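Long-range contacts in thiamine-monophosphate kinase (Aquifex aeolicus, PDB 1VQV), which catalyses the ATP-dependent phosphorylation of thiamine monophosphate to thiamine diphosphate, the active form of vitamin B1: residues Ile84-Pro89 with Glu98-Gly103; Phe51-Ile56 with Ser123-Ile128. All coordinates share one frame; numbering follows the deposited sequence.

Contact 1 of 2, residues Ile84-Pro89 with Glu98-Gly103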
loop_
_atom_site.group_PDB
_atom_site.type_symbol
_atom_site.label_atom_id
_atom_site.label_comp_id
_atom_site.label_asym_id
_atom_site.label_seq_id
_atom_site.Cartn_x
_atom_site.Cartn_y
_atom_site.Cartn_z
ATOM N N ILE B 84 5.013 -0.295 -4.846
ATOM C CA ILE B 84 4.257 0.678 -5.613
ATOM C C ILE B 84 3.126 0.067 -6.416
ATOM O O ILE B 84 3.342 -0.737 -7.320
ATOM C CB ILE B 84 5.177 1.467 -6.554
ATOM C CG1 ILE B 84 6.185 2.256 -5.718
ATOM C CG2 ILE B 84 4.348 2.383 -7.442
ATOM C CD1 ILE B 84 7.091 3.137 -6.508
ATOM N N SER B 85 1.917 0.485 -6.072
ATOM C CA SER B 85 0.708 0.005 -6.710
ATOM C C SER B 85 0.161 1.076 -7.661
ATOM O O SER B 85 -0.053 2.225 -7.268
ATOM C CB SER B 85 -0.315 -0.349 -5.621
ATOM O OG SER B 85 -1.454 -0.998 -6.145
ATOM N N LEU B 86 -0.057 0.701 -8.918
ATOM C CA LEU B 86 -0.562 1.656 -9.892
ATOM C C LEU B 86 -1.912 1.319 -10.498
ATOM O O LEU B 86 -2.148 0.191 -10.927
ATOM C CB LEU B 86 0.449 1.839 -11.028
ATOM C CG LEU B 86 1.776 2.523 -10.709
ATOM C CD1 LEU B 86 2.549 2.682 -11.995
ATOM C CD2 LEU B 86 1.530 3.894 -10.067
ATOM N N ASN B 87 -2.794 2.317 -10.507
ATOM C CA ASN B 87 -4.122 2.219 -11.106
ATOM C C ASN B 87 -3.970 3.046 -12.380
ATOM O O ASN B 87 -3.949 4.272 -12.322
ATOM C CB ASN B 87 -5.180 2.879 -10.220
ATOM C CG ASN B 87 -5.559 2.042 -9.020
ATOM O OD1 ASN B 87 -6.424 2.437 -8.238
ATOM N ND2 ASN B 87 -4.925 0.881 -8.865
ATOM N N LEU B 88 -3.867 2.389 -13.527
ATOM C CA LEU B 88 -3.669 3.109 -14.777
ATOM C C LEU B 88 -4.763 2.923 -15.820
ATOM O O LEU B 88 -5.294 1.828 -15.994
ATOM C CB LEU B 88 -2.333 2.689 -15.393
ATOM C CG LEU B 88 -1.128 2.729 -14.452
ATOM C CD1 LEU B 88 0.002 1.837 -14.970
ATOM C CD2 LEU B 88 -0.679 4.152 -14.304
ATOM N N PRO B 89 -5.125 4.004 -16.529
ATOM C CA PRO B 89 -6.160 3.917 -17.570
ATOM C C PRO B 89 -5.524 3.154 -18.741
ATOM O O PRO B 89 -4.406 3.473 -19.156
ATOM C CB PRO B 89 -6.425 5.383 -17.919
ATOM C CG PRO B 89 -6.038 6.121 -16.666
ATOM C CD PRO B 89 -4.789 5.410 -16.235
ATOM N N GLU B 98 6.836 4.746 -18.099
ATOM C CA GLU B 98 8.292 4.634 -18.151
ATOM C C GLU B 98 8.971 5.839 -17.483
ATOM O O GLU B 98 9.973 5.687 -16.780
ATOM C CB GLU B 98 8.783 4.527 -19.601
ATOM C CG GLU B 98 10.171 3.892 -19.697
ATOM C CD GLU B 98 10.824 4.017 -21.077
ATOM O OE1 GLU B 98 10.193 3.611 -22.088
ATOM O OE2 GLU B 98 11.982 4.513 -21.142
ATOM N N ARG B 99 8.429 7.031 -17.715
ATOM C CA ARG B 99 8.994 8.234 -17.135
ATOM C C ARG B 99 8.679 8.311 -15.657
ATOM O O ARG B 99 9.449 8.867 -14.878
ATOM C CB ARG B 99 8.481 9.464 -17.875
ATOM C CG ARG B 99 9.163 9.635 -19.221
ATOM C CD ARG B 99 8.532 10.718 -20.074
ATOM N NE ARG B 99 9.180 10.778 -21.384
ATOM C CZ ARG B 99 10.057 11.709 -21.756
ATOM N NH1 ARG B 99 10.393 12.680 -20.918
ATOM N NH2 ARG B 99 10.606 11.662 -22.965
ATOM N N PHE B 100 7.552 7.729 -15.273
ATOM C CA PHE B 100 7.146 7.711 -13.880
ATOM C C PHE B 100 8.164 6.896 -13.087
ATOM O O PHE B 100 8.650 7.332 -12.037
ATOM C CB PHE B 100 5.761 7.070 -13.734
ATOM C CG PHE B 100 5.410 6.728 -12.318
ATOM C CD1 PHE B 100 4.895 7.692 -11.467
ATOM C CD2 PHE B 100 5.677 5.465 -11.814
ATOM C CE1 PHE B 100 4.656 7.408 -10.128
ATOM C CE2 PHE B 100 5.443 5.170 -10.481
ATOM C CZ PHE B 100 4.934 6.144 -9.636
ATOM N N TYR B 101 8.484 5.712 -13.592
ATOM C CA TYR B 101 9.433 4.837 -12.917
ATOM C C TYR B 101 10.890 5.302 -12.951
ATOM O O TYR B 101 11.710 4.842 -12.154
ATOM C CB TYR B 101 9.291 3.417 -13.459
ATOM C CG TYR B 101 8.118 2.695 -12.838
ATOM C CD1 TYR B 101 8.136 2.359 -11.489
ATOM C CD2 TYR B 101 6.980 2.392 -13.584
ATOM C CE1 TYR B 101 7.057 1.741 -10.893
ATOM C CE2 TYR B 101 5.885 1.775 -13.002
ATOM C CZ TYR B 101 5.924 1.444 -11.654
ATOM O OH TYR B 101 4.846 0.790 -11.072
ATOM N N ILE B 102 11.185 6.223 -13.869
ATOM C CA ILE B 102 12.504 6.825 -14.017
ATOM C C ILE B 102 12.662 7.697 -12.784
ATOM O O ILE B 102 13.662 7.620 -12.072
ATOM C CB ILE B 102 12.581 7.733 -15.288
ATOM C CG1 ILE B 102 12.630 6.869 -16.552
ATOM C CG2 ILE B 102 13.797 8.663 -15.209
ATOM C CD1 ILE B 102 12.677 7.668 -17.857
ATOM N N GLY B 103 11.648 8.519 -12.539
ATOM C CA GLY B 103 11.657 9.394 -11.387
ATOM C C GLY B 103 11.705 8.613 -10.085
ATOM O O GLY B 103 12.309 9.057 -9.114
#

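Contact 2 of 2, residues Phe51-Ile56 with Ser123-Ile128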
loop_
_atom_site.group_PDB
_atom_site.type_symbol
_atom_site.label_atom_id
_atom_site.label_comp_id
_atom_site.label_asym_id
_atom_site.label_seq_id
_atom_site.Cartn_x
_atom_site.Cartn_y
_atom_site.Cartn_z
ATOM N N PHE B 51 -2.223 15.792 -8.581
ATOM C CA PHE B 51 -1.442 16.188 -9.742
ATOM C C PHE B 51 -2.301 16.093 -10.994
ATOM O O PHE B 51 -3.411 15.568 -10.945
ATOM C CB PHE B 51 -0.215 15.270 -9.868
ATOM C CG PHE B 51 -0.551 13.844 -10.214
ATOM C CD1 PHE B 51 -0.701 13.457 -11.540
ATOM C CD2 PHE B 51 -0.739 12.890 -9.212
ATOM C CE1 PHE B 51 -1.034 12.148 -11.871
ATOM C CE2 PHE B 51 -1.074 11.574 -9.535
ATOM C CZ PHE B 51 -1.221 11.206 -10.871
ATOM N N LEU B 52 -1.776 16.594 -12.110
ATOM C CA LEU B 52 -2.473 16.554 -13.390
ATOM C C LEU B 52 -1.663 15.712 -14.344
ATOM O O LEU B 52 -0.436 15.629 -14.211
ATOM C CB LEU B 52 -2.612 17.949 -13.985
ATOM C CG LEU B 52 -3.389 18.948 -13.144
ATOM C CD1 LEU B 52 -3.471 20.263 -13.891
ATOM C CD2 LEU B 52 -4.761 18.408 -12.857
ATOM N N ARG B 53 -2.336 15.108 -15.319
ATOM C CA ARG B 53 -1.638 14.279 -16.287
ATOM C C ARG B 53 -0.681 15.089 -17.148
ATOM O O ARG B 53 0.107 14.528 -17.908
ATOM C CB ARG B 53 -2.623 13.542 -17.190
ATOM C CG ARG B 53 -1.919 12.517 -18.066
ATOM C CD ARG B 53 -2.881 11.585 -18.764
ATOM N NE ARG B 53 -3.958 11.139 -17.879
ATOM C CZ ARG B 53 -4.833 10.186 -18.193
ATOM N NH1 ARG B 53 -4.751 9.574 -19.373
ATOM N NH2 ARG B 53 -5.800 9.862 -17.340
ATOM N N SER B 54 -0.737 16.409 -17.027
ATOM C CA SER B 54 0.131 17.269 -17.822
ATOM C C SER B 54 1.466 17.497 -17.129
ATOM O O SER B 54 2.450 17.866 -17.776
ATOM C CB SER B 54 -0.557 18.619 -18.111
ATOM O OG SER B 54 -0.819 19.359 -16.930
ATOM N N TYR B 55 1.493 17.290 -15.815
ATOM C CA TYR B 55 2.729 17.462 -15.065
ATOM C C TYR B 55 3.645 16.361 -15.543
ATOM O O TYR B 55 3.188 15.240 -15.774
ATOM C CB TYR B 55 2.519 17.276 -13.556
ATOM C CG TYR B 55 1.577 18.249 -12.893
ATOM C CD1 TYR B 55 1.035 19.321 -13.599
ATOM C CD2 TYR B 55 1.201 18.079 -11.557
ATOM C CE1 TYR B 55 0.140 20.193 -13.002
ATOM C CE2 TYR B 55 0.303 18.952 -10.946
ATOM C CZ TYR B 55 -0.226 20.001 -11.678
ATOM O OH TYR B 55 -1.160 20.837 -11.119
ATOM N N ILE B 56 4.925 16.677 -15.699
ATOM C CA ILE B 56 5.900 15.688 -16.126
ATOM C C ILE B 56 5.820 14.460 -15.216
ATOM O O ILE B 56 5.887 14.564 -13.992
ATOM C CB ILE B 56 7.333 16.262 -16.095
ATOM C CG1 ILE B 56 7.623 16.893 -14.733
ATOM C CG2 ILE B 56 7.495 17.282 -17.207
ATOM C CD1 ILE B 56 9.072 17.311 -14.522
ATOM N N SER B 123 -7.896 1.309 -14.596
ATOM C CA SER B 123 -8.647 2.308 -13.864
ATOM C C SER B 123 -9.038 3.475 -14.747
ATOM O O SER B 123 -8.317 3.853 -15.673
ATOM C CB SER B 123 -7.805 2.818 -12.693
ATOM O OG SER B 123 -8.404 2.501 -11.443
ATOM N N GLU B 124 -10.175 4.076 -14.455
ATOM C CA GLU B 124 -10.605 5.201 -15.264
ATOM C C GLU B 124 -9.569 6.335 -15.140
ATOM O O GLU B 124 -9.304 7.048 -16.110
ATOM C CB GLU B 124 -12.003 5.650 -14.816
ATOM C CG GLU B 124 -12.703 6.613 -15.783
ATOM C CD GLU B 124 -13.147 5.959 -17.100
ATOM O OE1 GLU B 124 -14.182 5.239 -17.110
ATOM O OE2 GLU B 124 -12.449 6.172 -18.123
ATOM N N LYS B 125 -8.967 6.479 -13.957
ATOM C CA LYS B 125 -7.958 7.528 -13.717
ATOM C C LYS B 125 -6.663 7.030 -13.013
ATOM O O LYS B 125 -6.639 5.959 -12.384
ATOM C CB LYS B 125 -8.582 8.676 -12.905
ATOM C CG LYS B 125 -9.505 9.602 -13.698
ATOM C CD LYS B 125 -8.740 10.300 -14.811
ATOM C CE LYS B 125 -9.611 11.273 -15.608
ATOM N NZ LYS B 125 -10.135 12.400 -14.782
ATOM N N ILE B 126 -5.589 7.812 -13.122
ATOM C CA ILE B 126 -4.319 7.432 -12.511
ATOM C C ILE B 126 -4.350 7.539 -10.985
ATOM O O ILE B 126 -4.573 8.610 -10.416
ATOM C CB ILE B 126 -3.145 8.286 -13.053
ATOM C CG1 ILE B 126 -3.037 8.121 -14.571
ATOM C CG2 ILE B 126 -1.839 7.848 -12.403
ATOM C CD1 ILE B 126 -2.067 9.101 -15.269
ATOM N N GLY B 127 -4.155 6.402 -10.332
ATOM C CA GLY B 127 -4.136 6.362 -8.887
ATOM C C GLY B 127 -2.796 5.776 -8.494
ATOM O O GLY B 127 -2.467 4.672 -8.916
ATOM N N ILE B 128 -2.014 6.520 -7.714
ATOM C CA ILE B 128 -0.714 6.047 -7.278
ATOM C C ILE B 128 -0.771 5.794 -5.783
ATOM O O ILE B 128 -1.111 6.683 -5.010
ATOM C CB ILE B 128 0.402 7.066 -7.590
ATOM C CG1 ILE B 128 0.379 7.426 -9.073
ATOM C CG2 ILE B 128 1.750 6.462 -7.264
ATOM C CD1 ILE B 128 1.434 8.409 -9.486
#

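Contact 1 of 2, residues Ile84-Pro89 with Glu98-Gly103
Leu86 pushes its branched end into the angle between the rings of Phe100 and Tyr101, the main bump of the strand fitting the main hollow of the helix. That hollow has two walls set edge to face: the Phe100 ring stands on the phenol, its CD2 3.7 Å above the plane of the Tyr101 ring and over its centre. Into the notch goes Leu86 CD1, 3.6 Å from Tyr101 CE2 and 4.1 Å from Phe100 CE2, so that one methyl meets both rings. The other methyl faces the phenylalanine, Leu86 CD2 lying 4.1 Å from Phe100 CZ. Chi1 of -68° sets Leu86 CG anti to the carbonyl carbon. Leucine and tyrosine meet tip to tip, while leucine and phenylalanine slide past each other in opposite directions. The segments belong to a beta-alpha-beta unit of the PurM-like N-terminal domain, in which strand 77-88 leads through helix 94-111 to the parallel neighbouring strand 114-122. Helix 98-103 runs nearly antiparallel to strand 84-88, at 157°, with 12.4 Å between the axes, a spacing bridged by these large side chains. An alanine in place of Leu86 would probably open a gap in the angle beside the two rings, where the leucine methyls lay, and leave the phenol end of Tyr101 less firmly seated. Two residues back along the strand, on the same face, Ile84 adds a smaller bump. Its CG2 comes to the edge of the Phe100 ring, near the ring plane and 4.3 Å from CE2, and lies 4.0 Å from Tyr101 OH. Tyr101 is an ATP-binding residue, and it also packs on Ile15 of the second subunit.

Contact 2 of 2, residues Phe51-Ile56 with Ser123-Ile128
Arg53 reaches from the loop to the side chains of Ile126 and Lys125. Its CB points toward segment 123-128; CG continues anti to the backbone N (chi1 -171°) and CD extends the line, carrying the chain across. The bend comes at chi3 (-43°), which places NE near the isoleucine: NE lies 3.8 Å from Ile126 CD1, and CZ follows at 4.2 Å from the same methyl, which thus sits over one face of the guanidinium. At the tip, NH2 has Lys125 CD 3.9 Å away, at the edge of the flat group and near its plane, the two side chains crossing at about a right angle. NH2 also forms a salt bridge to Glu47, whose OE1 accepts a hydrogen bond from Ile126 N as well. One carboxylate oxygen therefore holds both sides of the contact, and it probably offsets the repulsion between Arg53 NH2 and Lys125 NZ, which are 5.6 Å apart.

Deeper in, Phe51 makes the apolar half. Its CG stands between the backbone N and the carbonyl carbon (chi1 68°), and the ring edge meets Ile126. CZ approaches Ile126 CG2 at 3.7 Å, in the plane of the ring, and CE2 lies 4.0 Å from Ile128 CD1. Beyond Phe51, a type I turn from Leu52 to Tyr55 reverses the chain before Ile56 takes the N-cap position of helix 57-73. Phe51 directly follows the substrate-binding His50; its ring packs on Val60 of helix 57-73 and Tyr96 of helix 94-111, so the Phe51 ring lies among helix 57-73, helix 94-111 and the start of strand 127-136.

In the fold
From the N terminus the chain runs along strand 38-46 into the loop 51-56, whose partner lies far along the chain, beyond helix 57-73 and strand 77-88. Contact 1 closes the shorter loop, where helix 94-111 lies back on strand 77-88. Strand 114-122 follows, and segment 123-128 then returns to the early loop, so contact 2 closes a larger loop in which contact 1 is wholly nested. The two touch directly: strands 77-88 and 127-136 are sheet neighbours, with a probable hydrogen bond from Asn87 N to Gly127 O (2.9 Å), and Phe100 packs on Ile128. Together they tie helix 94-111 and the loop before helix 57-73 to the sheet that holds strands 77-88 and 127-136.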